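Local coordinates for putative periplasmic protein (PDB 4HBR) that is of unknown function but belongs to the PF11396 family of putative periplasmic proteins and probably shares the fold of beta-lactamase inhibitor proteins, at residues Tyr30-Phe35 / Arg43-Pro48; Val53-Asp58 / Trp88-Glu93; Glu60-Val65 / Gly81-Val86; Gln95-Ile100 / Gln112-Pro117. All coordinates share one frame; numbering follows the deposited sequence.

Contact 1. Residues Tyr30-Phe35 / Arg43-Pro48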
# COMPACT_ATOMS: atom_id res chain seq x y z
N TYR A 30 -4.40 14.81 -2.30
CA TYR A 30 -3.89 14.36 -1.00
C TYR A 30 -2.42 14.67 -0.78
O TYR A 30 -1.64 14.70 -1.72
CB TYR A 30 -4.10 12.84 -0.85
CG TYR A 30 -5.54 12.42 -1.07
CD1 TYR A 30 -6.49 12.59 -0.07
CD2 TYR A 30 -5.97 11.92 -2.30
CE1 TYR A 30 -7.83 12.27 -0.28
CE2 TYR A 30 -7.31 11.58 -2.52
CZ TYR A 30 -8.23 11.74 -1.50
OH TYR A 30 -9.54 11.37 -1.68
N TYR A 31 -2.06 14.87 0.50
CA TYR A 31 -0.68 15.00 1.00
C TYR A 31 -0.27 13.62 1.48
O TYR A 31 -1.05 12.98 2.17
CB TYR A 31 -0.54 16.06 2.11
CG TYR A 31 -0.77 17.46 1.62
CD1 TYR A 31 0.24 18.17 0.95
CD2 TYR A 31 -2.00 18.09 1.79
CE1 TYR A 31 0.02 19.46 0.48
CE2 TYR A 31 -2.22 19.39 1.33
CZ TYR A 31 -1.21 20.07 0.68
OH TYR A 31 -1.42 21.36 0.22
N VAL A 32 0.91 13.13 1.07
CA VAL A 32 1.37 11.79 1.44
C VAL A 32 2.67 11.86 2.26
O VAL A 32 3.67 12.42 1.81
CB VAL A 32 1.55 10.84 0.23
CG1 VAL A 32 1.77 9.40 0.68
CG2 VAL A 32 0.37 10.94 -0.73
N ALA A 33 2.62 11.26 3.46
CA ALA A 33 3.77 11.13 4.34
C ALA A 33 4.40 9.78 4.09
O ALA A 33 3.70 8.78 4.09
CB ALA A 33 3.35 11.26 5.79
N ASP A 34 5.70 9.76 3.83
CA ASP A 34 6.49 8.56 3.56
C ASP A 34 7.61 8.47 4.61
O ASP A 34 8.39 9.42 4.75
CB ASP A 34 7.04 8.65 2.12
CG ASP A 34 7.91 7.48 1.69
OD1 ASP A 34 9.14 7.53 1.94
OD2 ASP A 34 7.38 6.56 1.04
N PHE A 35 7.66 7.36 5.38
CA PHE A 35 8.64 7.12 6.47
C PHE A 35 8.73 5.62 6.79
O PHE A 35 7.91 4.84 6.30
CB PHE A 35 8.27 7.90 7.76
CG PHE A 35 6.85 7.67 8.23
CD1 PHE A 35 5.77 8.33 7.64
CD2 PHE A 35 6.58 6.75 9.24
CE1 PHE A 35 4.46 8.06 8.03
CE2 PHE A 35 5.26 6.48 9.63
CZ PHE A 35 4.21 7.16 9.04
N ARG A 43 3.31 4.72 4.31
CA ARG A 43 2.78 5.90 3.63
C ARG A 43 1.41 6.20 4.22
O ARG A 43 0.66 5.26 4.50
CB ARG A 43 2.72 5.71 2.12
CG ARG A 43 4.09 5.59 1.46
CD ARG A 43 3.99 5.17 -0.00
NE ARG A 43 3.33 3.86 -0.18
CZ ARG A 43 3.89 2.67 0.05
NH1 ARG A 43 5.13 2.58 0.51
NH2 ARG A 43 3.20 1.56 -0.17
N VAL A 44 1.11 7.48 4.48
CA VAL A 44 -0.17 7.93 5.05
C VAL A 44 -0.68 9.09 4.20
O VAL A 44 0.05 10.05 4.00
CB VAL A 44 -0.09 8.30 6.57
CG1 VAL A 44 -1.48 8.56 7.16
CG2 VAL A 44 0.60 7.21 7.37
N TRP A 45 -1.93 8.98 3.68
CA TRP A 45 -2.60 10.00 2.85
C TRP A 45 -3.47 10.88 3.72
O TRP A 45 -4.19 10.38 4.58
CB TRP A 45 -3.47 9.34 1.76
CG TRP A 45 -2.73 8.82 0.56
CD1 TRP A 45 -2.75 9.34 -0.70
CD2 TRP A 45 -1.85 7.69 0.52
NE1 TRP A 45 -1.98 8.57 -1.54
CE2 TRP A 45 -1.40 7.56 -0.82
CE3 TRP A 45 -1.46 6.71 1.46
CZ2 TRP A 45 -0.53 6.54 -1.22
CZ3 TRP A 45 -0.65 5.67 1.05
CH2 TRP A 45 -0.16 5.61 -0.27
N PHE A 46 -3.43 12.18 3.46
CA PHE A 46 -4.20 13.19 4.18
C PHE A 46 -4.93 14.12 3.25
O PHE A 46 -4.37 14.51 2.22
CB PHE A 46 -3.26 14.04 5.07
CG PHE A 46 -2.66 13.34 6.26
CD1 PHE A 46 -3.31 13.34 7.48
CD2 PHE A 46 -1.42 12.71 6.16
CE1 PHE A 46 -2.75 12.68 8.58
CE2 PHE A 46 -0.85 12.06 7.27
CZ PHE A 46 -1.53 12.03 8.46
N THR A 47 -6.14 14.55 3.64
CA THR A 47 -6.86 15.62 2.94
C THR A 47 -6.19 16.94 3.36
O THR A 47 -5.56 16.97 4.43
CB THR A 47 -8.36 15.63 3.27
OG1 THR A 47 -8.55 15.95 4.64
CG2 THR A 47 -9.07 14.34 2.89
N PRO A 48 -6.35 18.07 2.62
CA PRO A 48 -5.75 19.33 3.08
C PRO A 48 -6.27 19.79 4.46
O PRO A 48 -5.60 20.59 5.13
CB PRO A 48 -6.13 20.32 1.97
CG PRO A 48 -6.33 19.46 0.77
CD PRO A 48 -7.02 18.25 1.31
O HOH W 1 7.60 4.01 0.41
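R43 faces D34 across a non-hydrogen-bonded pair of the antiparallel β-hairpin formed by strands 30-37 and 40-46, part of the protein's single large sheet. The two side chains run side by side; with D34 CG anti to the backbone N (chi1 179°), OD2 lies 3.5 Å from R43 CG. The charged ends do not touch directly: a water donates to D34 OD2 and accepts from R43 NH1 (2.9 Å), while R43 NH2 turns to D58 and Q56 of the next strand. V44, paired with A33 through two backbone bonds, points to the other face of the sheet, where its CG2 meets the edge of the F35 ring at CZ (4.0 Å). At W45 the indole receives V32 over one face, CG2 standing 3.6 Å from the centroid of the five-membered ring in a CH-π contact; Y30 CB comes to the edge at CD1, and NE1 bonds to D27. F46 returns to the A33 and V44 side, packs against L12 and M15 of helix 6-15, and exchanges two backbone bonds with Y31, its N reaching Y31 O at 2.8 Å. Beyond the strand, T47 CG2 approaches the edge of the Y30 ring at CE1, and OG1 bonds to E51. P48 crosses Y31 at about a right angle, its CA lying in the plane of the phenol ring, 3.9 Å from CE2.

Contact 2. Residues Val53-Asp58 / Trp88-Glu93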
# COMPACT_ATOMS: atom_id res chain seq x y z
N VAL A 53 -6.88 9.41 5.30
CA VAL A 53 -7.84 8.67 4.48
C VAL A 53 -7.30 7.28 4.08
O VAL A 53 -8.08 6.43 3.65
CB VAL A 53 -8.29 9.48 3.22
CG1 VAL A 53 -9.12 10.70 3.63
CG2 VAL A 53 -7.10 9.89 2.36
N MSE A 54 -5.99 7.08 4.17
CA MSE A 54 -5.38 5.81 3.81
C MSE A 54 -4.01 5.67 4.44
O MSE A 54 -3.26 6.63 4.56
CB MSE A 54 -5.29 5.65 2.28
CG MSE A 54 -4.66 4.31 1.84
SE MSE A 54 -4.90 3.88 -0.02
CE MSE A 54 -3.99 5.28 -0.90
N LYS A 55 -3.68 4.43 4.82
CA LYS A 55 -2.38 4.00 5.34
C LYS A 55 -1.91 2.83 4.50
O LYS A 55 -2.74 1.99 4.13
CB LYS A 55 -2.48 3.55 6.80
CG LYS A 55 -2.66 4.59 7.85
CD LYS A 55 -2.88 3.89 9.19
CE LYS A 55 -3.25 4.85 10.30
NZ LYS A 55 -3.60 4.14 11.57
N GLN A 56 -0.60 2.74 4.24
CA GLN A 56 0.00 1.61 3.54
C GLN A 56 1.26 1.18 4.26
O GLN A 56 2.08 2.04 4.63
CB GLN A 56 0.28 1.92 2.07
CG GLN A 56 -0.99 1.97 1.22
CD GLN A 56 -0.73 2.18 -0.23
OE1 GLN A 56 0.41 2.17 -0.71
NE2 GLN A 56 -1.80 2.43 -0.96
N THR A 57 1.40 -0.14 4.50
CA THR A 57 2.56 -0.77 5.16
C THR A 57 3.14 -1.78 4.18
O THR A 57 2.45 -2.74 3.82
CB THR A 57 2.12 -1.43 6.49
OG1 THR A 57 1.61 -0.42 7.36
CG2 THR A 57 3.24 -2.18 7.20
N ASP A 58 4.40 -1.56 3.72
CA ASP A 58 5.03 -2.49 2.80
C ASP A 58 5.64 -3.62 3.59
O ASP A 58 6.75 -3.52 4.09
CB ASP A 58 6.08 -1.83 1.88
CG ASP A 58 5.51 -0.93 0.81
OD1 ASP A 58 4.29 -1.02 0.54
OD2 ASP A 58 6.29 -0.16 0.21
N TRP A 88 -0.10 -3.81 3.07
CA TRP A 88 -1.31 -3.84 3.89
C TRP A 88 -1.88 -2.45 3.81
O TRP A 88 -1.21 -1.48 4.16
CB TRP A 88 -0.96 -4.27 5.30
CG TRP A 88 -2.07 -4.31 6.31
CD1 TRP A 88 -2.07 -3.66 7.50
CD2 TRP A 88 -3.16 -5.26 6.37
NE1 TRP A 88 -3.12 -4.09 8.28
CE2 TRP A 88 -3.79 -5.09 7.63
CE3 TRP A 88 -3.70 -6.21 5.47
CZ2 TRP A 88 -4.86 -5.89 8.05
CZ3 TRP A 88 -4.79 -6.98 5.88
CH2 TRP A 88 -5.33 -6.84 7.16
N VAL A 89 -3.07 -2.35 3.21
CA VAL A 89 -3.74 -1.09 2.93
C VAL A 89 -4.86 -0.91 3.90
O VAL A 89 -5.72 -1.79 4.00
CB VAL A 89 -4.22 -0.98 1.45
CG1 VAL A 89 -4.77 0.42 1.16
CG2 VAL A 89 -3.12 -1.35 0.46
N GLN A 90 -4.85 0.22 4.62
CA GLN A 90 -5.88 0.48 5.63
C GLN A 90 -6.57 1.79 5.42
O GLN A 90 -6.02 2.71 4.80
CB GLN A 90 -5.31 0.44 7.05
CG GLN A 90 -4.79 -0.93 7.45
CD GLN A 90 -4.25 -0.82 8.84
OE1 GLN A 90 -4.98 -0.94 9.83
NE2 GLN A 90 -2.99 -0.45 8.94
N PHE A 91 -7.76 1.90 6.01
CA PHE A 91 -8.64 3.05 5.87
C PHE A 91 -9.35 3.37 7.17
O PHE A 91 -9.54 2.45 7.98
CB PHE A 91 -9.69 2.73 4.81
CG PHE A 91 -9.16 2.21 3.50
CD1 PHE A 91 -8.69 3.09 2.52
CD2 PHE A 91 -9.15 0.83 3.24
CE1 PHE A 91 -8.24 2.61 1.29
CE2 PHE A 91 -8.70 0.35 2.01
CZ PHE A 91 -8.26 1.25 1.04
N PRO A 92 -9.81 4.62 7.38
CA PRO A 92 -10.50 4.91 8.65
C PRO A 92 -11.82 4.13 8.84
O PRO A 92 -12.08 3.65 9.94
CB PRO A 92 -10.75 6.44 8.61
CG PRO A 92 -10.48 6.87 7.23
CD PRO A 92 -9.64 5.85 6.55
N GLU A 93 -12.59 3.94 7.78
CA GLU A 93 -13.91 3.30 7.87
C GLU A 93 -14.08 1.99 7.13
O GLU A 93 -15.08 1.32 7.37
CB GLU A 93 -14.98 4.26 7.30
CG GLU A 93 -15.08 5.58 8.04
CD GLU A 93 -16.01 6.61 7.47
OE1 GLU A 93 -16.84 6.27 6.60
OE2 GLU A 93 -15.97 7.76 7.95
O HOH W 2 -1.28 -0.12 6.73
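The F91 ring meets V53 at its edge, where CD1 lies 3.6 Å from the carbonyl O of V53, and meets M54, present as selenomethionine, obliquely. M54 SE stands 4.9 Å from the ring centroid, 59° off the normal, a Met-aromatic contact reached because the chain, with CG anti to the backbone N (chi1 -180°) and extended to SE, runs alongside the ring. The same SE touches V89 CG1 at 3.7 Å, and W94 meets the F91 ring from outside the pair. The indole of W88, with CG anti to the backbone N (chi1 177°), leads away from strand 53-58, stacks with W59 and packs on P96 and V98; toward T57 it offers little beyond its CB. P92 adds a close approach, its CD 3.3 Å from V53 O. The framework is an antiparallel pairing of strands 52-58 and 82-90, neighbours at the middle of the eight-stranded sheet although far apart in sequence. K55 with Q90 and T57 with W88 are hydrogen-bonded pairs, each closed by two backbone bonds, and Q56 with V89 forms the non-hydrogen-bonded pair between them. Q56 and V89 lie side by side, CG 4.0 Å from CG2, under F139 of helix 136-139; the amide of Q56 is spent on L134 and R43. On the other face, a water ties the strands together: it donates to W88 O, accepts from Q90 NE2 at 2.8 Å, and bonds to T57 OG1 at 3.0 Å. K55 aims its charge at W52 in a cation-π contact.

Contact 3. Residues Glu60-Val65 / Gly81-Val86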
# COMPACT_ATOMS: atom_id res chain seq x y z
N GLU A 60 6.30 -6.46 2.21
CA GLU A 60 7.23 -6.95 1.19
C GLU A 60 7.16 -8.47 0.93
O GLU A 60 7.29 -8.88 -0.23
CB GLU A 60 8.69 -6.57 1.53
CG GLU A 60 8.94 -5.07 1.42
CD GLU A 60 10.33 -4.56 1.75
OE1 GLU A 60 11.20 -5.37 2.14
OE2 GLU A 60 10.53 -3.33 1.63
N THR A 61 6.99 -9.29 1.98
CA THR A 61 6.97 -10.75 1.87
C THR A 61 5.61 -11.33 2.29
O THR A 61 4.91 -10.74 3.10
CB THR A 61 8.13 -11.33 2.72
OG1 THR A 61 8.08 -10.81 4.05
CG2 THR A 61 9.51 -11.03 2.10
N LEU A 62 5.27 -12.50 1.74
CA LEU A 62 4.01 -13.21 2.00
C LEU A 62 3.91 -13.80 3.40
O LEU A 62 2.82 -14.21 3.81
CB LEU A 62 3.80 -14.33 0.97
CG LEU A 62 3.60 -13.91 -0.48
CD1 LEU A 62 3.68 -15.11 -1.38
CD2 LEU A 62 2.30 -13.21 -0.67
N ASP A 63 5.01 -13.86 4.14
CA ASP A 63 4.98 -14.40 5.51
C ASP A 63 4.26 -13.42 6.49
O ASP A 63 4.03 -13.77 7.64
CB ASP A 63 6.39 -14.80 6.02
CG ASP A 63 7.47 -13.73 6.08
OD1 ASP A 63 7.15 -12.55 5.86
OD2 ASP A 63 8.64 -14.08 6.39
N GLU A 64 3.87 -12.22 6.02
CA GLU A 64 3.15 -11.27 6.85
C GLU A 64 1.63 -11.29 6.63
O GLU A 64 0.88 -10.83 7.50
CB GLU A 64 3.66 -9.86 6.58
CG GLU A 64 5.12 -9.65 6.97
CD GLU A 64 5.47 -9.52 8.44
OE1 GLU A 64 4.55 -9.30 9.26
OE2 GLU A 64 6.67 -9.68 8.76
N VAL A 65 1.16 -11.87 5.53
CA VAL A 65 -0.24 -11.81 5.13
C VAL A 65 -1.13 -12.77 5.93
O VAL A 65 -0.65 -13.83 6.40
CB VAL A 65 -0.42 -12.02 3.59
CG1 VAL A 65 0.52 -11.13 2.80
CG2 VAL A 65 -0.26 -13.49 3.16
N GLY A 81 5.17 -17.11 -9.67
CA GLY A 81 5.80 -15.83 -9.97
C GLY A 81 6.74 -15.30 -8.90
O GLY A 81 6.82 -15.86 -7.79
N VAL A 82 7.44 -14.20 -9.22
CA VAL A 82 8.37 -13.52 -8.31
C VAL A 82 7.63 -12.41 -7.56
O VAL A 82 7.24 -11.44 -8.19
CB VAL A 82 9.63 -12.97 -9.04
CG1 VAL A 82 10.63 -12.38 -8.04
CG2 VAL A 82 10.30 -14.05 -9.89
N VAL A 83 7.47 -12.54 -6.23
CA VAL A 83 6.79 -11.53 -5.43
C VAL A 83 7.69 -10.30 -5.32
O VAL A 83 8.82 -10.41 -4.86
CB VAL A 83 6.33 -12.07 -4.05
CG1 VAL A 83 5.67 -10.96 -3.22
CG2 VAL A 83 5.38 -13.25 -4.21
N GLN A 84 7.20 -9.15 -5.78
CA GLN A 84 7.94 -7.88 -5.80
C GLN A 84 7.60 -7.00 -4.60
O GLN A 84 8.44 -6.22 -4.17
CB GLN A 84 7.66 -7.10 -7.09
CG GLN A 84 7.70 -7.93 -8.38
CD GLN A 84 9.08 -8.02 -8.98
OE1 GLN A 84 9.71 -7.02 -9.34
NE2 GLN A 84 9.54 -9.24 -9.17
N ASN A 85 6.36 -7.06 -4.12
CA ASN A 85 5.90 -6.26 -3.00
C ASN A 85 4.60 -6.82 -2.43
O ASN A 85 3.84 -7.50 -3.12
CB ASN A 85 5.67 -4.79 -3.42
CG ASN A 85 5.78 -3.79 -2.29
OD1 ASN A 85 6.13 -4.12 -1.14
ND2 ASN A 85 5.48 -2.53 -2.58
N VAL A 86 4.38 -6.56 -1.14
CA VAL A 86 3.20 -6.95 -0.37
C VAL A 86 2.86 -5.76 0.49
O VAL A 86 3.68 -5.33 1.30
CB VAL A 86 3.38 -8.26 0.45
CG1 VAL A 86 2.12 -8.54 1.27
CG2 VAL A 86 3.73 -9.45 -0.42
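E60 N donates to V86 O (3.0 Å, 163°), meeting a lone pair in the carbonyl plane, the one backbone bond between the loop 60-65 and strand 82-90. Beyond it, side chains carry the contact. V86 is the hub: its CG1 meets V65 CG1 at a tight 3.4 Å, and its CG2 lies against the turning backbone of E60 and T61 and 4.0 Å from L62 CD2. L62 straddles two valines, its other methyl, CD1, resting 3.8 Å from V83 CG2. Next to V86, N85 and Q84 both face Q101 in a classic β bulge; N85 OD1 bends back in a weak bond to V86 N and approaches E60 CA. Within the loop that precedes helix 67-75, T61 OG1 donates to D63 OD1 at 2.7 Å, coming in from above the carboxylate plane. F70 and F73 of that helix pack on L62. The contact thus fastens the strand-to-helix connection to the sheet by aliphatic packing plus a single anchor bond, while E60 is an exposed residue at the margin.

Contact 4. Residues Gln95-Ile100 / Gln112-Pro117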
# COMPACT_ATOMS: atom_id res chain seq x y z
N GLN A 95 -12.73 -1.80 5.30
CA GLN A 95 -11.97 -3.01 5.57
C GLN A 95 -10.54 -2.90 4.96
O GLN A 95 -10.37 -2.33 3.89
CB GLN A 95 -12.72 -4.23 4.94
CG GLN A 95 -13.85 -4.81 5.76
CD GLN A 95 -13.38 -5.83 6.79
OE1 GLN A 95 -13.13 -7.02 6.50
NE2 GLN A 95 -13.30 -5.39 8.04
N PRO A 96 -9.52 -3.50 5.61
CA PRO A 96 -8.17 -3.47 5.02
C PRO A 96 -8.05 -4.37 3.78
O PRO A 96 -8.88 -5.27 3.53
CB PRO A 96 -7.27 -3.97 6.17
CG PRO A 96 -8.15 -4.75 7.04
CD PRO A 96 -9.53 -4.21 6.91
N ILE A 97 -7.02 -4.08 2.96
CA ILE A 97 -6.77 -4.80 1.71
C ILE A 97 -5.30 -5.30 1.69
O ILE A 97 -4.41 -4.59 2.15
CB ILE A 97 -7.08 -3.87 0.49
CG1 ILE A 97 -8.59 -3.50 0.42
CG2 ILE A 97 -6.57 -4.44 -0.86
CD1 ILE A 97 -8.94 -2.48 -0.69
N VAL A 98 -5.07 -6.49 1.15
CA VAL A 98 -3.71 -6.97 0.91
C VAL A 98 -3.43 -6.77 -0.60
O VAL A 98 -4.13 -7.36 -1.41
CB VAL A 98 -3.43 -8.43 1.35
CG1 VAL A 98 -1.94 -8.75 1.19
CG2 VAL A 98 -3.89 -8.71 2.79
N ALA A 99 -2.45 -5.93 -0.98
CA ALA A 99 -2.06 -5.73 -2.38
C ALA A 99 -0.74 -6.48 -2.62
O ALA A 99 0.25 -6.24 -1.90
CB ALA A 99 -1.90 -4.24 -2.70
N ILE A 100 -0.74 -7.43 -3.57
CA ILE A 100 0.45 -8.22 -3.91
C ILE A 100 0.86 -7.89 -5.33
O ILE A 100 0.03 -7.93 -6.24
CB ILE A 100 0.21 -9.76 -3.70
CG1 ILE A 100 -0.15 -10.08 -2.22
CG2 ILE A 100 1.46 -10.59 -4.15
CD1 ILE A 100 -0.66 -11.46 -1.96
N GLN A 112 -0.68 -7.00 -10.33
CA GLN A 112 -1.07 -6.52 -9.02
C GLN A 112 -2.43 -7.13 -8.67
O GLN A 112 -3.39 -6.99 -9.45
CB GLN A 112 -1.12 -4.99 -8.98
CG GLN A 112 -1.48 -4.42 -7.61
CD GLN A 112 -1.28 -2.95 -7.58
OE1 GLN A 112 -0.14 -2.47 -7.48
NE2 GLN A 112 -2.37 -2.19 -7.70
N ILE A 113 -2.48 -7.87 -7.56
CA ILE A 113 -3.71 -8.51 -7.12
C ILE A 113 -4.08 -7.91 -5.79
O ILE A 113 -3.24 -7.86 -4.87
CB ILE A 113 -3.62 -10.07 -7.07
CG1 ILE A 113 -2.96 -10.67 -8.34
CG2 ILE A 113 -5.00 -10.69 -6.88
CD1 ILE A 113 -1.66 -11.21 -8.05
N LEU A 114 -5.34 -7.44 -5.69
CA LEU A 114 -5.92 -6.90 -4.44
C LEU A 114 -6.82 -7.94 -3.81
O LEU A 114 -7.72 -8.46 -4.47
CB LEU A 114 -6.70 -5.59 -4.69
CG LEU A 114 -6.01 -4.49 -5.49
CD1 LEU A 114 -6.93 -3.26 -5.56
CD2 LEU A 114 -4.65 -4.08 -4.86
N PHE A 115 -6.56 -8.25 -2.55
CA PHE A 115 -7.31 -9.26 -1.81
C PHE A 115 -7.98 -8.70 -0.58
O PHE A 115 -7.41 -7.85 0.11
CB PHE A 115 -6.33 -10.36 -1.33
CG PHE A 115 -5.73 -11.30 -2.36
CD1 PHE A 115 -6.43 -12.43 -2.79
CD2 PHE A 115 -4.45 -11.09 -2.85
CE1 PHE A 115 -5.84 -13.34 -3.68
CE2 PHE A 115 -3.86 -12.00 -3.75
CZ PHE A 115 -4.56 -13.12 -4.16
N THR A 116 -9.13 -9.28 -0.23
CA THR A 116 -9.73 -8.99 1.06
C THR A 116 -8.93 -9.86 2.08
O THR A 116 -8.34 -10.87 1.65
CB THR A 116 -11.23 -9.35 1.09
OG1 THR A 116 -11.36 -10.78 1.06
CG2 THR A 116 -12.04 -8.71 -0.03
N PRO A 117 -8.98 -9.60 3.42
CA PRO A 117 -8.31 -10.51 4.37
C PRO A 117 -8.81 -11.98 4.29
O PRO A 117 -8.10 -12.89 4.70
CB PRO A 117 -8.64 -9.88 5.73
CG PRO A 117 -8.83 -8.42 5.43
CD PRO A 117 -9.57 -8.44 4.12
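I100 and F115 lie in the tightly packed part of the contact: the isoleucine's CD1 lies obliquely against the ring, 3.7 Å from CE2, with CG1 anti to the carbonyl carbon (chi1 -60°). One face of that ring carries I113 CG2 from its own strand, offset toward the rim, and V98 joins the same face of the sheet, where V69, A72 and F73 of helix 67-75 cover these side chains. Between them the backbones run as the two arms of an antiparallel β-hairpin, strands 97-104 and 109-115. V98 with F115 and I100 with I113 are hydrogen-bonded pairs, and I100 N to I113 O is nearly straight (2.9 Å, 175°). On the other face the packing is equally tight, L114 draping its CD2 over A99 CB at 3.5 Å, while its CB touches I97 CG2 at 4.0 Å. Nearby, the buried amide of Q112 is engaged at OE1 by T133 and Q101. The packing is looser at the open end of the hairpin, before strand 97-104 begins and after strand 109-115 ends, where both prolines are partly exposed. There P96 and P117 cross at about a right angle, CG to CG at 4.1 Å, although P117 CD sits 3.3 Å from P96 O.

Overall arrangement
All four contacts reach one antiparallel sheet. Contacts 1 and 4 are hairpins on opposite sides of the chain's centre, about 20 Å apart between centres; contact 2 joins sequence-distant strands between them and is nearest the middle. It touches contact 1 through the pairing of strands 40-46 and 52-58, and contact 4 through that of 82-90 and 97-104. Contact 3, nested in the loop that contact 2 closes and also using strand 82-90, lies at the surface, and its L62 and V65 touch I100 and V98 of contact 4. Contact 4 is the buried, almost wholly apolar one; contacts 1 and 2 mix aromatic packing with water bridges, whereas contact 3 has little backbone pairing.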